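PDB 6Q56: tRNA (adenine(22)-N(1))-methyltransferase from Bacillus subtilis, which catalyses the S-adenosyl-L-methionine-dependent methylation of adenosine 22 in tRNA at its N1 position. Local coordinates for residues A[3-7]-A[32-36]; A[7-12]-A[147-153]; A[17-23]-A[42-47]. The protein carries 2 engineered substitutions. All coordinates share one frame; numbering follows the deposited sequence.

Interaction 1: A[3-7]-A[32-36]; sequences ELKLS and YLPSY. Engineered in segment 32-36: Ser35 (natural residue Cys).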
loop_
_atom_site.group_PDB
_atom_site.type_symbol
_atom_site.label_atom_id
_atom_site.label_comp_id
_atom_site.label_asym_id
_atom_site.label_seq_id
_atom_site.Cartn_x
_atom_site.Cartn_y
_atom_site.Cartn_z
ATOM N N GLU A 3 17.564 -16.057 10.784
ATOM C CA GLU A 3 17.286 -16.684 9.498
ATOM C C GLU A 3 17.344 -15.631 8.392
ATOM O O GLU A 3 18.422 -15.157 8.055
ATOM C CB GLU A 3 15.930 -17.398 9.541
ATOM C CG GLU A 3 15.985 -18.800 10.124
ATOM C CD GLU A 3 14.740 -19.172 10.898
ATOM O OE1 GLU A 3 14.039 -18.261 11.374
ATOM O OE2 GLU A 3 14.477 -20.378 11.043
ATOM N N LEU A 4 16.194 -15.293 7.826
ATOM C CA LEU A 4 16.128 -14.291 6.782
ATOM C C LEU A 4 15.883 -12.962 7.442
ATOM O O LEU A 4 15.156 -12.880 8.419
ATOM C CB LEU A 4 14.982 -14.572 5.818
ATOM C CG LEU A 4 15.168 -15.699 4.813
ATOM C CD1 LEU A 4 13.882 -15.913 4.045
ATOM C CD2 LEU A 4 16.306 -15.388 3.863
ATOM N N LYS A 5 16.481 -11.913 6.908
ATOM C CA LYS A 5 16.283 -10.590 7.462
ATOM C C LYS A 5 15.471 -9.775 6.484
ATOM O O LYS A 5 15.646 -9.871 5.282
ATOM C CB LYS A 5 17.611 -9.904 7.759
ATOM C CG LYS A 5 18.366 -10.506 8.928
ATOM C CD LYS A 5 17.506 -10.577 10.177
ATOM C CE LYS A 5 18.283 -11.140 11.354
ATOM N NZ LYS A 5 18.948 -12.423 11.018
ATOM N N LEU A 6 14.572 -8.965 7.009
ATOM C CA LEU A 6 13.739 -8.137 6.173
ATOM C C LEU A 6 14.048 -6.687 6.430
ATOM O O LEU A 6 14.597 -6.336 7.461
ATOM C CB LEU A 6 12.271 -8.368 6.489
ATOM C CG LEU A 6 11.601 -9.650 6.017
ATOM C CD1 LEU A 6 10.186 -9.684 6.553
ATOM C CD2 LEU A 6 11.606 -9.730 4.506
ATOM N N SER A 7 13.666 -5.846 5.488
ATOM C CA SER A 7 13.850 -4.418 5.616
ATOM C C SER A 7 12.793 -3.903 6.569
ATOM O O SER A 7 11.789 -4.562 6.800
ATOM C CB SER A 7 13.688 -3.733 4.262
ATOM O OG SER A 7 12.414 -3.980 3.718
ATOM N N TYR A 32 10.983 -13.451 0.007
ATOM C CA TYR A 32 11.581 -13.295 1.320
ATOM C C TYR A 32 10.519 -13.080 2.384
ATOM O O TYR A 32 10.498 -13.763 3.390
ATOM C CB TYR A 32 12.565 -12.128 1.335
ATOM C CG TYR A 32 13.841 -12.377 0.569
ATOM C CD1 TYR A 32 14.438 -13.618 0.571
ATOM C CD2 TYR A 32 14.458 -11.361 -0.136
ATOM C CE1 TYR A 32 15.604 -13.849 -0.125
ATOM C CE2 TYR A 32 15.624 -11.581 -0.829
ATOM C CZ TYR A 32 16.193 -12.828 -0.818
ATOM O OH TYR A 32 17.351 -13.056 -1.503
ATOM N N LEU A 33 9.637 -12.123 2.146
ATOM C CA LEU A 33 8.580 -11.807 3.086
ATOM C C LEU A 33 7.788 -13.056 3.445
ATOM O O LEU A 33 7.657 -13.390 4.613
ATOM C CB LEU A 33 7.655 -10.738 2.514
ATOM C CG LEU A 33 6.338 -10.508 3.241
ATOM C CD1 LEU A 33 6.572 -10.029 4.656
ATOM C CD2 LEU A 33 5.490 -9.512 2.486
ATOM N N PRO A 34 7.275 -13.765 2.449
ATOM C CA PRO A 34 6.503 -14.977 2.732
ATOM C C PRO A 34 7.341 -16.061 3.400
ATOM O O PRO A 34 6.840 -16.766 4.259
ATOM C CB PRO A 34 6.002 -15.428 1.353
ATOM C CG PRO A 34 6.640 -14.535 0.354
ATOM C CD PRO A 34 7.089 -13.308 1.068
ATOM N N SER A 35 8.601 -16.189 3.016
ATOM C CA SER A 35 9.463 -17.190 3.619
ATOM C C SER A 35 9.640 -16.831 5.080
ATOM O O SER A 35 9.577 -17.674 5.961
ATOM C CB SER A 35 10.820 -17.224 2.922
ATOM O OG SER A 35 10.746 -17.835 1.652
ATOM N N TYR A 36 9.858 -15.550 5.308
ATOM C CA TYR A 36 10.049 -15.012 6.644
ATOM C C TYR A 36 8.812 -15.217 7.503
ATOM O O TYR A 36 8.920 -15.540 8.675
ATOM C CB TYR A 36 10.383 -13.522 6.564
ATOM C CG TYR A 36 10.423 -12.805 7.888
ATOM C CD1 TYR A 36 9.260 -12.388 8.502
ATOM C CD2 TYR A 36 11.621 -12.532 8.511
ATOM C CE1 TYR A 36 9.289 -11.724 9.704
ATOM C CE2 TYR A 36 11.660 -11.868 9.714
ATOM C CZ TYR A 36 10.493 -11.466 10.304
ATOM O OH TYR A 36 10.529 -10.813 11.502
#
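Leu6 and Leu4 are the two bumps that the extended strip 3-7 presses into hollows on one side of helix segment 32-36. Because the strip is extended, both leucines face the helix while Lys5 between them turns away, an apt place for a long charged chain.

Leu6 settles in the hollow walled by Tyr32, Leu33 and Tyr36. Its CD1 branch sits over one face of the Tyr36 ring, 3.5 Å from the centroid and 19° off the normal, a CH-pi contact that leans toward the rim: the closest ring atom is Tyr36 CG, 3.4 Å from Leu6 CD1. The same methyl meets Leu33 CD1. The other branch, Leu6 CD2, dips to the helix backbone, 3.9 Å from Leu33 N, with Tyr32 CB alongside. A forked side chain suits this place, since one methyl covers the ring and the other the helix surface.

Leu4 fills the next hollow, between Tyr32 and Ser35. Its CD1 packs 3.5 Å from Ser35 CB, where the engineered serine offers a small side chain whose hydroxyl is bonded to Ala31 O. Leu4 CD2 lies obliquely to the Tyr32 ring, 4.2 Å from Tyr32 CD1, the two side chains crossing at about a right angle.

The Tyr36 ring is met from two directions. With CG anti to the backbone N (chi1 172°), it reaches out from the helix so that Leu6 CD1 lies over a face and Leu4 O meets its edge in plane, 3.6 Å from Tyr36 CD2. Its hydroxyl is bonded to Gln11 of helix 8-14, fixing the far end of the ring. No hydrogen bond joins the two segments; leucines against tyrosines lay the N-terminal strip along the crossover helix of the first beta-alpha-beta unit in this Rossmann-like methyltransferase fold.

Interaction 2: A[7-12]-A[147-153]; sequences SKRLQT and EEDGKSY. Engineered in segment 147-153: Ser152 (natural residue Cys).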
loop_
_atom_site.group_PDB
_atom_site.type_symbol
_atom_site.label_atom_id
_atom_site.label_comp_id
_atom_site.label_asym_id
_atom_site.label_seq_id
_atom_site.Cartn_x
_atom_site.Cartn_y
_atom_site.Cartn_z
ATOM N N SER A 7 13.666 -5.846 5.488
ATOM C CA SER A 7 13.850 -4.418 5.616
ATOM C C SER A 7 12.793 -3.903 6.569
ATOM O O SER A 7 11.789 -4.562 6.800
ATOM C CB SER A 7 13.688 -3.733 4.262
ATOM O OG SER A 7 12.414 -3.980 3.718
ATOM N N LYS A 8 13.023 -2.724 7.122
ATOM C CA LYS A 8 12.074 -2.118 8.031
ATOM C C LYS A 8 10.717 -2.104 7.359
ATOM O O LYS A 8 9.699 -2.411 7.958
ATOM C CB LYS A 8 12.489 -0.685 8.363
ATOM C CG LYS A 8 13.509 -0.568 9.479
ATOM C CD LYS A 8 13.892 0.879 9.739
ATOM C CE LYS A 8 14.812 1.028 10.940
ATOM N NZ LYS A 8 14.064 1.227 12.212
ATOM N N ARG A 9 10.738 -1.732 6.092
ATOM C CA ARG A 9 9.535 -1.638 5.282
ATOM C C ARG A 9 8.716 -2.925 5.261
ATOM O O ARG A 9 7.542 -2.907 5.585
ATOM C CB ARG A 9 9.900 -1.226 3.861
ATOM C CG ARG A 9 8.735 -0.880 2.976
ATOM C CD ARG A 9 9.246 -0.218 1.718
ATOM N NE ARG A 9 10.412 -0.912 1.200
ATOM C CZ ARG A 9 10.351 -1.968 0.407
ATOM N NH1 ARG A 9 9.185 -2.452 0.031
ATOM N NH2 ARG A 9 11.460 -2.536 -0.017
ATOM N N LEU A 10 9.329 -4.032 4.864
ATOM C CA LEU A 10 8.623 -5.303 4.799
ATOM C C LEU A 10 8.410 -5.893 6.186
ATOM O O LEU A 10 7.476 -6.648 6.407
ATOM C CB LEU A 10 9.355 -6.283 3.891
ATOM C CG LEU A 10 9.420 -5.856 2.428
ATOM C CD1 LEU A 10 9.853 -7.006 1.539
ATOM C CD2 LEU A 10 8.080 -5.314 1.972
ATOM N N GLN A 11 9.278 -5.534 7.120
ATOM C CA GLN A 11 9.148 -6.003 8.484
ATOM C C GLN A 11 7.820 -5.485 8.984
ATOM O O GLN A 11 7.037 -6.210 9.581
ATOM C CB GLN A 11 10.277 -5.470 9.355
ATOM C CG GLN A 11 10.297 -6.066 10.746
ATOM C CD GLN A 11 10.332 -7.571 10.707
ATOM O OE1 GLN A 11 11.158 -8.159 10.021
ATOM N NE2 GLN A 11 9.431 -8.205 11.442
ATOM N N THR A 12 7.588 -4.208 8.717
ATOM C CA THR A 12 6.365 -3.534 9.105
ATOM C C THR A 12 5.169 -4.249 8.508
ATOM O O THR A 12 4.185 -4.481 9.187
ATOM C CB THR A 12 6.375 -2.061 8.656
ATOM O OG1 THR A 12 7.336 -1.335 9.423
ATOM C CG2 THR A 12 5.017 -1.422 8.845
ATOM N N GLU A 147 10.316 5.911 7.614
ATOM C CA GLU A 147 11.310 6.150 6.592
ATOM C C GLU A 147 12.428 5.132 6.751
ATOM O O GLU A 147 12.700 4.648 7.844
ATOM C CB GLU A 147 11.822 7.591 6.603
ATOM C CG GLU A 147 12.934 7.897 7.575
ATOM C CD GLU A 147 13.319 9.363 7.544
ATOM O OE1 GLU A 147 12.938 10.054 6.580
ATOM O OE2 GLU A 147 13.996 9.826 8.483
ATOM N N GLU A 148 13.047 4.795 5.634
ATOM C CA GLU A 148 14.135 3.846 5.616
ATOM C C GLU A 148 15.108 4.260 4.540
ATOM O O GLU A 148 14.732 4.422 3.388
ATOM C CB GLU A 148 13.626 2.437 5.335
ATOM C CG GLU A 148 14.709 1.378 5.384
ATOM C CD GLU A 148 14.158 -0.032 5.379
ATOM O OE1 GLU A 148 12.966 -0.209 5.083
ATOM O OE2 GLU A 148 14.923 -0.964 5.666
ATOM N N ASP A 149 16.363 4.430 4.921
ATOM C CA ASP A 149 17.391 4.818 3.977
ATOM C C ASP A 149 16.997 6.107 3.257
ATOM O O ASP A 149 17.079 6.198 2.042
ATOM C CB ASP A 149 17.638 3.686 2.970
ATOM C CG ASP A 149 18.195 2.424 3.620
ATOM O OD1 ASP A 149 18.652 2.482 4.778
ATOM O OD2 ASP A 149 18.181 1.365 2.965
ATOM N N GLY A 150 16.564 7.098 4.026
ATOM C CA GLY A 150 16.175 8.389 3.486
ATOM C C GLY A 150 14.971 8.380 2.571
ATOM O O GLY A 150 14.800 9.274 1.747
ATOM N N LYS A 151 14.132 7.369 2.714
ATOM C CA LYS A 151 12.948 7.253 1.899
ATOM C C LYS A 151 11.765 6.939 2.790
ATOM O O LYS A 151 11.852 6.088 3.659
ATOM C CB LYS A 151 13.127 6.152 0.861
ATOM C CG LYS A 151 11.882 5.894 0.035
ATOM C CD LYS A 151 11.861 4.489 -0.550
ATOM C CE LYS A 151 11.919 3.404 0.516
ATOM N NZ LYS A 151 10.693 3.317 1.344
ATOM N N SER A 152 10.663 7.640 2.571
ATOM C CA SER A 152 9.470 7.427 3.365
ATOM C C SER A 152 8.602 6.376 2.695
ATOM O O SER A 152 8.516 6.308 1.478
ATOM C CB SER A 152 8.700 8.727 3.545
ATOM O OG SER A 152 8.073 9.114 2.348
ATOM N N TYR A 153 7.962 5.550 3.503
ATOM C CA TYR A 153 7.118 4.506 2.979
ATOM C C TYR A 153 5.899 4.369 3.857
ATOM O O TYR A 153 5.985 4.469 5.070
ATOM C CB TYR A 153 7.881 3.186 2.902
ATOM C CG TYR A 153 8.266 2.627 4.246
ATOM C CD1 TYR A 153 7.387 1.837 4.966
ATOM C CD2 TYR A 153 9.509 2.886 4.799
ATOM C CE1 TYR A 153 7.734 1.326 6.197
ATOM C CE2 TYR A 153 9.864 2.377 6.032
ATOM C CZ TYR A 153 8.974 1.600 6.724
ATOM O OH TYR A 153 9.321 1.094 7.940
HETATM O O HOH W 1 12.836 -0.176 1.860
#
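A polar contact at the protein surface, carried by the carboxylate of Glu148, joins the start of helix 8-14 to the tip of the hairpin formed by strands 139-148 and 151-159. Glu148 reaches across with CG anti to its own backbone N (chi1 -177°) and the chain extended beyond, which brings both oxygens to the helix. Glu148 OE2 accepts from Lys8 N at 3.0 Å, from above the carboxylate plane, and OE1 accepts from Arg9 N at 2.9 Å on its syn side, though tilted out of the carboxylate plane. A negative group suits a helix N-terminus, where the first amides have no carbonyl of a preceding turn to bond. Ser7, the N-cap, serves the next one: its OG takes Leu10 N in a nearly straight bond (172°).

The hairpin closes through a two-residue turn, Asp149 and Gly150, flanked by paired backbone bonds between Glu148 and Lys151; it belongs to the antiparallel edge of the Rossmann-like sheet.

A water accepts from Arg9 NE at 2.6 Å and donates to Glu148 OE1. Replacing Glu148 by an alanine would probably leave the amides of Lys8 and Arg9 without their acceptor and take from the bridging water one of its two partners. Arg9 NH1 is bonded to Gln121 of strand 117-122. Further along the second strand, the Tyr153 ring turns one face to the helix: Arg9 CA stands over it in a CH-pi contact, 3.9 Å from the centroid, and Arg9 CG rests 3.6 Å from Tyr153 CD1. Lys151 NZ comes within 4.2 Å of Arg9 NE, a pair of like charges, with Lys151 exposed to solvent.

Interaction 3: A[17-23]-A[42-47]; sequences IPNGAVM and KASGAI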
loop_
_atom_site.group_PDB
_atom_site.type_symbol
_atom_site.label_atom_id
_atom_site.label_comp_id
_atom_site.label_asym_id
_atom_site.label_seq_id
_atom_site.Cartn_x
_atom_site.Cartn_y
_atom_site.Cartn_z
ATOM N N ILE A 17 0.312 -9.427 9.515
ATOM C CA ILE A 17 -0.175 -10.703 9.043
ATOM C C ILE A 17 -0.878 -11.379 10.206
ATOM O O ILE A 17 -0.281 -11.586 11.255
ATOM C CB ILE A 17 0.959 -11.599 8.550
ATOM C CG1 ILE A 17 1.619 -10.981 7.329
ATOM C CG2 ILE A 17 0.427 -12.977 8.209
ATOM C CD1 ILE A 17 2.879 -11.680 6.914
ATOM N N PRO A 18 -2.145 -11.714 10.049
ATOM C CA PRO A 18 -2.857 -12.365 11.147
ATOM C C PRO A 18 -2.229 -13.715 11.451
ATOM O O PRO A 18 -1.843 -14.422 10.539
ATOM C CB PRO A 18 -4.276 -12.530 10.604
ATOM C CG PRO A 18 -4.345 -11.677 9.389
ATOM C CD PRO A 18 -2.965 -11.661 8.836
ATOM N N ASN A 19 -2.119 -14.071 12.720
ATOM C CA ASN A 19 -1.528 -15.352 13.077
ATOM C C ASN A 19 -2.215 -16.517 12.378
ATOM O O ASN A 19 -3.414 -16.485 12.133
ATOM C CB ASN A 19 -1.585 -15.563 14.579
ATOM C CG ASN A 19 -1.145 -14.345 15.351
ATOM O OD1 ASN A 19 -0.446 -13.488 14.827
ATOM N ND2 ASN A 19 -1.554 -14.263 16.604
ATOM N N GLY A 20 -1.433 -17.542 12.057
ATOM C CA GLY A 20 -1.938 -18.728 11.393
ATOM C C GLY A 20 -2.558 -18.448 10.047
ATOM O O GLY A 20 -3.164 -19.316 9.433
ATOM N N ALA A 21 -2.409 -17.223 9.577
ATOM C CA ALA A 21 -2.993 -16.849 8.306
ATOM C C ALA A 21 -2.263 -17.424 7.104
ATOM O O ALA A 21 -1.073 -17.690 7.147
ATOM C CB ALA A 21 -3.043 -15.337 8.186
ATOM N N VAL A 22 -3.002 -17.598 6.024
ATOM C CA VAL A 22 -2.433 -18.041 4.777
ATOM C C VAL A 22 -2.326 -16.720 4.043
ATOM O O VAL A 22 -3.322 -16.045 3.839
ATOM C CB VAL A 22 -3.336 -18.999 4.008
ATOM C CG1 VAL A 22 -2.782 -19.223 2.622
ATOM C CG2 VAL A 22 -3.462 -20.308 4.751
ATOM N N MET A 23 -1.115 -16.340 3.675
ATOM C CA MET A 23 -0.897 -15.074 3.012
ATOM C C MET A 23 -0.460 -15.212 1.578
ATOM O O MET A 23 0.172 -16.185 1.200
ATOM C CB MET A 23 0.198 -14.319 3.742
ATOM C CG MET A 23 1.419 -15.178 3.968
ATOM S SD MET A 23 2.918 -14.246 4.247
ATOM C CE MET A 23 2.836 -13.124 2.864
ATOM N N LYS A 42 4.345 -16.820 11.483
ATOM C CA LYS A 42 3.397 -15.731 11.419
ATOM C C LYS A 42 2.307 -16.139 10.454
ATOM O O LYS A 42 1.153 -15.760 10.602
ATOM C CB LYS A 42 4.071 -14.457 10.936
ATOM C CG LYS A 42 5.068 -13.868 11.918
ATOM C CD LYS A 42 5.405 -12.429 11.570
ATOM C CE LYS A 42 4.146 -11.587 11.461
ATOM N NZ LYS A 42 3.328 -11.589 12.705
ATOM N N ALA A 43 2.687 -16.925 9.460
ATOM C CA ALA A 43 1.751 -17.415 8.462
ATOM C C ALA A 43 1.817 -18.931 8.436
ATOM O O ALA A 43 2.869 -19.510 8.653
ATOM C CB ALA A 43 2.083 -16.849 7.097
ATOM N N SER A 44 0.685 -19.569 8.186
ATOM C CA SER A 44 0.623 -21.022 8.154
ATOM C C SER A 44 1.089 -21.531 6.811
ATOM O O SER A 44 1.727 -22.567 6.710
ATOM C CB SER A 44 -0.798 -21.499 8.428
ATOM O OG SER A 44 -1.712 -20.939 7.514
ATOM N N GLY A 45 0.752 -20.776 5.782
ATOM C CA GLY A 45 1.126 -21.099 4.426
ATOM C C GLY A 45 1.190 -19.819 3.630
ATOM O O GLY A 45 0.736 -18.785 4.105
ATOM N N ALA A 46 1.741 -19.875 2.431
ATOM C CA ALA A 46 1.841 -18.675 1.641
ATOM C C ALA A 46 1.918 -18.930 0.157
ATOM O O ALA A 46 2.296 -20.000 -0.297
ATOM C CB ALA A 46 3.051 -17.878 2.084
ATOM N N ILE A 47 1.554 -17.899 -0.584
ATOM C CA ILE A 47 1.592 -17.905 -2.022
ATOM C C ILE A 47 2.418 -16.697 -2.410
ATOM O O ILE A 47 2.191 -15.603 -1.918
ATOM C CB ILE A 47 0.197 -17.758 -2.628
ATOM C CG1 ILE A 47 -0.714 -18.885 -2.146
ATOM C CG2 ILE A 47 0.280 -17.744 -4.141
ATOM C CD1 ILE A 47 -2.143 -18.735 -2.597
#
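Lys42, Met23 and Ser44 bury the most surface where strands 21-26 and 43-50, parallel neighbours in the first beta-alpha-beta unit of the Rossmann-like sheet, begin to run together. Lys42 lies beside the turn that leads into strand 21-26. Its chain, bent at chi3 and chi4, curls past Ile17, with Lys42 NZ 3.9 Å from Ile17 O, while Lys42 O touches Ile17 CG2. A lysine suits this border: the end of its chain packs on Ile17 and brings the amine near the carbonyl of that residue.

Ser44 fastens the strand start by two bonds. Its OG donates to Gly20 O at 2.9 Å, from well above the carbonyl plane (61°), and Ser44 N donates to Ala21 O at 2.8 Å. The short side chain is what lets the hydroxyl reach back; Gly20 takes the positive-phi corner of the type II turn Pro18-Ala21.

Met23 covers the buried face toward helix 32-39, where Ala37 packs on it. With CG held between the backbone N and the carbonyl carbon (chi1 50°), it reaches over the neighbouring strand, Met23 CG lying 3.6 Å from Ala43 CB and 3.7 Å from Ala46 CB. Alanines suit strand positions roofed by so long a chain. The backbone of Met23 is bonded both ways: Met23 N donates to Gly45 O, and Met23 O accepts from Ile47 N at 2.8 Å, in the carbonyl plane, with Ala46 CA 3.0 Å from the same oxygen.

How the interactions relate
Interactions 1 and 3 both involve the first beta-alpha-beta unit: interaction 1 lays the N-terminal strip on the outer side of its helix, and interaction 3 pairs its two strands. They meet through Pro34, which packs on Ala46 and on the sulfur of Met23. Interaction 2 sits at the surface and ties helix 8-14, which follows the N-terminal strip, to the antiparallel end of the same sheet; Ser7 and the Gln11-Tyr36 hydrogen bond join it to interaction 1. Chemistry follows place: apolar packing without cross-bonds in the partly buried interaction 1, carboxylate-to-amide and water-bridged bonds beside a tyrosine ring packed on Arg9 in interaction 2, and backbone pairing beside buried apolar side chains in interaction 3.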